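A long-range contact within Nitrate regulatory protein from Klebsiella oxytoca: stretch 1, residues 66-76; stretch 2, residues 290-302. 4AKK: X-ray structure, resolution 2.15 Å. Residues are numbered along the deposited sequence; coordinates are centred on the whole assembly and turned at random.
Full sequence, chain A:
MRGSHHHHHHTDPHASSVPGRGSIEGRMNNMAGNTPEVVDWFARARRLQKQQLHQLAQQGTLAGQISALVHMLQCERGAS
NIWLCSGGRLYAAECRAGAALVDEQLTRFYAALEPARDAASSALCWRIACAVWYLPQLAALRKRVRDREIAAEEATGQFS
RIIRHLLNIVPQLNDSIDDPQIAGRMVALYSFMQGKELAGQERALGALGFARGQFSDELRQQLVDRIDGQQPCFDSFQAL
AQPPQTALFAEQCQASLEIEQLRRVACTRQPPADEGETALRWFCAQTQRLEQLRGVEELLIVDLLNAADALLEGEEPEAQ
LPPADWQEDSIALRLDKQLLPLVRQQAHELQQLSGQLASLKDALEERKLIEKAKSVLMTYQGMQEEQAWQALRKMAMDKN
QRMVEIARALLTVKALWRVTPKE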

# COMPACT_ATOMS: atom_id res chain seq x y z
N ILE A 66 -22.28 9.59 -5.09
CA ILE A 66 -21.28 9.11 -6.04
C ILE A 66 -21.66 7.71 -6.48
O ILE A 66 -21.68 7.39 -7.67
N SER A 67 -22.00 6.87 -5.49
CA SER A 67 -22.43 5.51 -5.76
C SER A 67 -23.61 5.46 -6.73
O SER A 67 -23.64 4.62 -7.64
N ALA A 68 -24.59 6.33 -6.52
CA ALA A 68 -25.80 6.33 -7.33
C ALA A 68 -25.51 6.80 -8.75
O ALA A 68 -26.00 6.22 -9.72
N LEU A 69 -24.71 7.86 -8.87
CA LEU A 69 -24.32 8.37 -10.17
C LEU A 69 -23.53 7.30 -10.95
O LEU A 69 -23.77 7.09 -12.13
N VAL A 70 -22.61 6.64 -10.27
CA VAL A 70 -21.80 5.60 -10.90
C VAL A 70 -22.71 4.49 -11.39
O VAL A 70 -22.52 3.96 -12.47
N HIS A 71 -23.72 4.16 -10.59
CA HIS A 71 -24.62 3.08 -10.97
C HIS A 71 -25.41 3.42 -12.25
O HIS A 71 -25.51 2.60 -13.17
N MET A 72 -25.97 4.63 -12.30
CA MET A 72 -26.69 5.07 -13.49
C MET A 72 -25.76 5.11 -14.71
O MET A 72 -26.16 4.74 -15.81
N LEU A 73 -24.53 5.58 -14.51
CA LEU A 73 -23.54 5.62 -15.60
C LEU A 73 -23.23 4.21 -16.10
O LEU A 73 -23.03 3.99 -17.29
N GLN A 74 -23.19 3.25 -15.18
CA GLN A 74 -23.02 1.84 -15.54
C GLN A 74 -24.21 1.32 -16.36
O GLN A 74 -24.04 0.53 -17.30
N CYS A 75 -25.42 1.76 -16.01
CA CYS A 75 -26.60 1.40 -16.80
C CYS A 75 -26.50 2.02 -18.19
O CYS A 75 -26.74 1.35 -19.20
N GLU A 76 -26.15 3.30 -18.25
CA GLU A 76 -26.00 3.96 -19.54
C GLU A 76 -24.89 3.29 -20.37
O GLU A 76 -25.04 3.10 -21.56
N LEU A 290 -25.52 -7.55 -11.66
CA LEU A 290 -25.19 -6.20 -11.21
C LEU A 290 -26.33 -5.56 -10.40
O LEU A 290 -26.09 -4.81 -9.46
N GLU A 291 -27.58 -5.85 -10.78
CA GLU A 291 -28.71 -5.39 -9.97
C GLU A 291 -28.74 -6.03 -8.58
O GLU A 291 -29.09 -5.38 -7.59
N GLN A 292 -28.34 -7.29 -8.49
CA GLN A 292 -28.19 -7.91 -7.17
C GLN A 292 -27.10 -7.21 -6.36
O GLN A 292 -27.28 -6.95 -5.17
N LEU A 293 -25.96 -6.91 -6.99
CA LEU A 293 -24.89 -6.21 -6.29
C LEU A 293 -25.39 -4.84 -5.84
O LEU A 293 -25.09 -4.40 -4.73
N ARG A 294 -26.15 -4.16 -6.70
CA ARG A 294 -26.68 -2.84 -6.38
C ARG A 294 -27.54 -2.88 -5.11
O ARG A 294 -27.45 -1.99 -4.27
N GLY A 295 -28.36 -3.92 -4.98
CA GLY A 295 -29.20 -4.08 -3.80
C GLY A 295 -28.36 -4.05 -2.53
O GLY A 295 -28.65 -3.31 -1.59
N VAL A 296 -27.29 -4.83 -2.52
CA VAL A 296 -26.40 -4.86 -1.38
C VAL A 296 -25.70 -3.51 -1.17
O VAL A 296 -25.56 -3.05 -0.04
N GLU A 297 -25.27 -2.89 -2.27
CA GLU A 297 -24.57 -1.62 -2.18
C GLU A 297 -25.45 -0.54 -1.55
O GLU A 297 -24.97 0.31 -0.78
N GLU A 298 -26.74 -0.55 -1.89
CA GLU A 298 -27.67 0.41 -1.30
C GLU A 298 -27.79 0.20 0.22
O GLU A 298 -27.95 1.15 0.98
N LEU A 299 -27.67 -1.05 0.66
CA LEU A 299 -27.73 -1.35 2.08
C LEU A 299 -26.51 -0.77 2.78
O LEU A 299 -26.60 -0.22 3.88
N LEU A 300 -25.36 -0.90 2.13
CA LEU A 300 -24.12 -0.42 2.75
C LEU A 300 -24.23 1.07 3.01
O LEU A 300 -23.83 1.56 4.06
N ILE A 301 -24.79 1.78 2.04
CA ILE A 301 -24.98 3.23 2.13
C ILE A 301 -25.95 3.62 3.26
O ILE A 301 -25.67 4.52 4.05
N VAL A 302 -27.09 2.93 3.32
CA VAL A 302 -28.04 3.12 4.41
C VAL A 302 -27.36 2.91 5.76
O VAL A 302 -27.46 3.75 6.66

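Two helical segments, more than two hundred residues apart in sequence, run nearly antiparallel here, with an angle of 167° between their N-to-C directions. Their axes come no closer than 11.2 Å, a wide spacing for helices, and the gap is filled mainly by polar side chains of some length. Only 331 Å² is buried between the stretches, most of it on Ser 67, His 71 and Arg 294, whose CA-to-CB bonds all point toward the partner helix.

Arg 294 is the organizing residue. Its chi1 is t (178°), its chi2 p (56°) and its chi3 t (-177°), so the chain leaves its helix, turns at the CB-CG bond and then crosses the gap obliquely toward Ser 67. That course lays the aliphatic part over His 71: Arg 294 CD sits 3.6 Å from the centroid of the imidazole ring, 18° off the ring normal, a CH-pi contact over the face, and Arg 294 CG approaches His 71 CE1 at 3.5 Å. Arginine suits this position because its methylenes can cover an aromatic ring while its guanidinium still reaches polar partners beyond. Arg 294 NH2 lies 3.6 Å from Ala 68 CA, where the alanine presents no more than a methyl group, its CB 3.8 Å from the same nitrogen.

The ring of His 71 is placed by chi1 at 180° (t) and chi2 at 77°. The first angle extends the ring into the gap and the second turns it so that one face meets Arg 294 while its edge meets Glu 291. There His 71 NE2 donates a weak hydrogen bond to Glu 291 OE2, 3.1 Å long with an angle of only 120°; ND1 is hydrogen-bonded elsewhere in the structure. Glu 291 starts sideways, but with chi1 and chi2 both m its chain folds so that the carboxylate comes nearer to the other helix.

Ser 67, with chi1 t (175°), is the small hub at the other end of the contact. Its OG accepts a hydrogen bond from Arg 294 NH1 at 2.8 Å and donates one to Glu 297 OE2 at 2.6 Å, a double role that a hydroxyl can fill with a single atom. The short serine leaves room for the two longer side chains to converge on it. Glu 297 is extended, t at both chi1 (178°) and chi2 (-174°), which carries its carboxylate to this point. Its other oxygen, OE1, takes a hydrogen bond from Arg 294 NH1 at 2.8 Å as part of a salt bridge, so the arginine's charge is balanced within its own helix while the same nitrogen reaches across. A water extends the network, donating to Ser 67 O at 2.8 Å and to Glu 297 OE2 at 2.6 Å.

Ile 301 (chi1 m, chi2 t) adds an apolar flank, its CD1 reaching 3.3 Å from Ser 67 OG.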

# COMPACT_ATOMS: atom_id res chain seq x y z
CB ILE A 66 -19.86 9.12 -5.44
CG1 ILE A 66 -19.32 10.56 -5.41
CG2 ILE A 66 -18.93 8.20 -6.24
CD1 ILE A 66 -18.18 10.77 -4.46
CB SER A 67 -22.82 4.83 -4.46
OG SER A 67 -23.36 3.54 -4.72
CB ALA A 68 -26.88 7.20 -6.70
CB LEU A 69 -23.49 9.64 -10.02
CG LEU A 69 -22.93 10.27 -11.30
CD1 LEU A 69 -24.05 10.62 -12.26
CD2 LEU A 69 -22.10 11.50 -10.98
CB VAL A 70 -20.72 5.06 -9.93
CG1 VAL A 70 -20.20 3.69 -10.38
CG2 VAL A 70 -19.57 6.06 -9.79
CB HIS A 71 -25.58 2.71 -9.82
CG HIS A 71 -26.53 1.61 -10.18
ND1 HIS A 71 -26.15 0.28 -10.23
CD2 HIS A 71 -27.83 1.64 -10.55
CE1 HIS A 71 -27.18 -0.45 -10.60
NE2 HIS A 71 -28.21 0.35 -10.80
CB MET A 72 -27.34 6.44 -13.26
CG MET A 72 -28.45 6.49 -12.19
SD MET A 72 -29.58 5.07 -11.95
CE MET A 72 -29.80 4.36 -13.57
CB LEU A 73 -22.26 6.32 -15.16
CG LEU A 73 -22.38 7.85 -15.06
CD1 LEU A 73 -21.23 8.42 -14.26
CD2 LEU A 73 -22.44 8.48 -16.46
CB GLN A 74 -22.84 0.99 -14.27
CG GLN A 74 -21.47 1.13 -13.59
CD GLN A 74 -21.48 0.73 -12.12
OE1 GLN A 74 -22.53 0.65 -11.48
NE2 GLN A 74 -20.28 0.48 -11.56
CB CYS A 75 -27.90 1.85 -16.11
SG CYS A 75 -28.21 1.06 -14.48
CB GLU A 76 -25.73 5.46 -19.38
CG GLU A 76 -25.81 6.23 -20.70
CD GLU A 76 -25.79 7.74 -20.51
OE1 GLU A 76 -25.72 8.20 -19.36
OE2 GLU A 76 -25.83 8.47 -21.52
CB LEU A 290 -24.81 -5.31 -12.40
CG LEU A 290 -23.47 -5.67 -13.07
CD1 LEU A 290 -23.42 -5.15 -14.50
CD2 LEU A 290 -22.30 -5.13 -12.26
CB GLU A 291 -30.05 -5.57 -10.70
CG GLU A 291 -30.29 -4.52 -11.79
CD GLU A 291 -30.21 -3.08 -11.27
OE1 GLU A 291 -30.85 -2.75 -10.24
OE2 GLU A 291 -29.51 -2.26 -11.91
CB GLN A 292 -27.89 -9.41 -7.30
CG GLN A 292 -29.04 -10.22 -7.87
CD GLN A 292 -30.30 -10.10 -7.02
OE1 GLN A 292 -31.28 -9.47 -7.42
NE2 GLN A 292 -30.26 -10.70 -5.83
CB LEU A 293 -23.66 -6.06 -7.18
CG LEU A 293 -22.90 -7.34 -7.54
CD1 LEU A 293 -21.98 -7.09 -8.73
CD2 LEU A 293 -22.11 -7.88 -6.35
CB ARG A 294 -27.48 -2.27 -7.56
CG ARG A 294 -28.11 -0.90 -7.29
CD ARG A 294 -27.06 0.13 -6.86
NE ARG A 294 -27.64 1.44 -6.54
CZ ARG A 294 -26.95 2.44 -5.98
NH1 ARG A 294 -25.66 2.29 -5.72
NH2 ARG A 294 -27.55 3.60 -5.71
CB VAL A 296 -25.35 -5.97 -1.51
CG1 VAL A 296 -24.32 -5.82 -0.44
CG2 VAL A 296 -26.02 -7.34 -1.42
CB GLU A 297 -24.11 -1.19 -3.58
CG GLU A 297 -23.41 0.14 -3.65
CD GLU A 297 -23.12 0.57 -5.09
OE1 GLU A 297 -23.84 0.14 -6.02
OE2 GLU A 297 -22.16 1.35 -5.28
CB GLU A 298 -29.05 0.30 -1.97
CG GLU A 298 -29.03 0.70 -3.44
CD GLU A 298 -30.40 0.68 -4.08
OE1 GLU A 298 -31.20 -0.21 -3.74
OE2 GLU A 298 -30.66 1.54 -4.95
CB LEU A 299 -27.81 -2.85 2.33
CG LEU A 299 -27.50 -3.25 3.79
CD1 LEU A 299 -28.63 -2.83 4.74
CD2 LEU A 299 -27.22 -4.74 3.95
CB LEU A 300 -22.92 -0.72 1.86
CG LEU A 300 -22.67 -2.18 1.49
CD1 LEU A 300 -21.41 -2.30 0.61
CD2 LEU A 300 -22.56 -3.05 2.75
CB ILE A 301 -25.45 3.77 0.78
CG1 ILE A 301 -24.28 3.75 -0.21
CG2 ILE A 301 -26.04 5.17 0.94
CD1 ILE A 301 -24.70 3.76 -1.66
CB VAL A 302 -29.25 2.18 4.28
CG1 VAL A 302 -30.09 2.18 5.57
CG2 VAL A 302 -30.09 2.57 3.09
O HOH W 1 -22.14 2.28 -7.74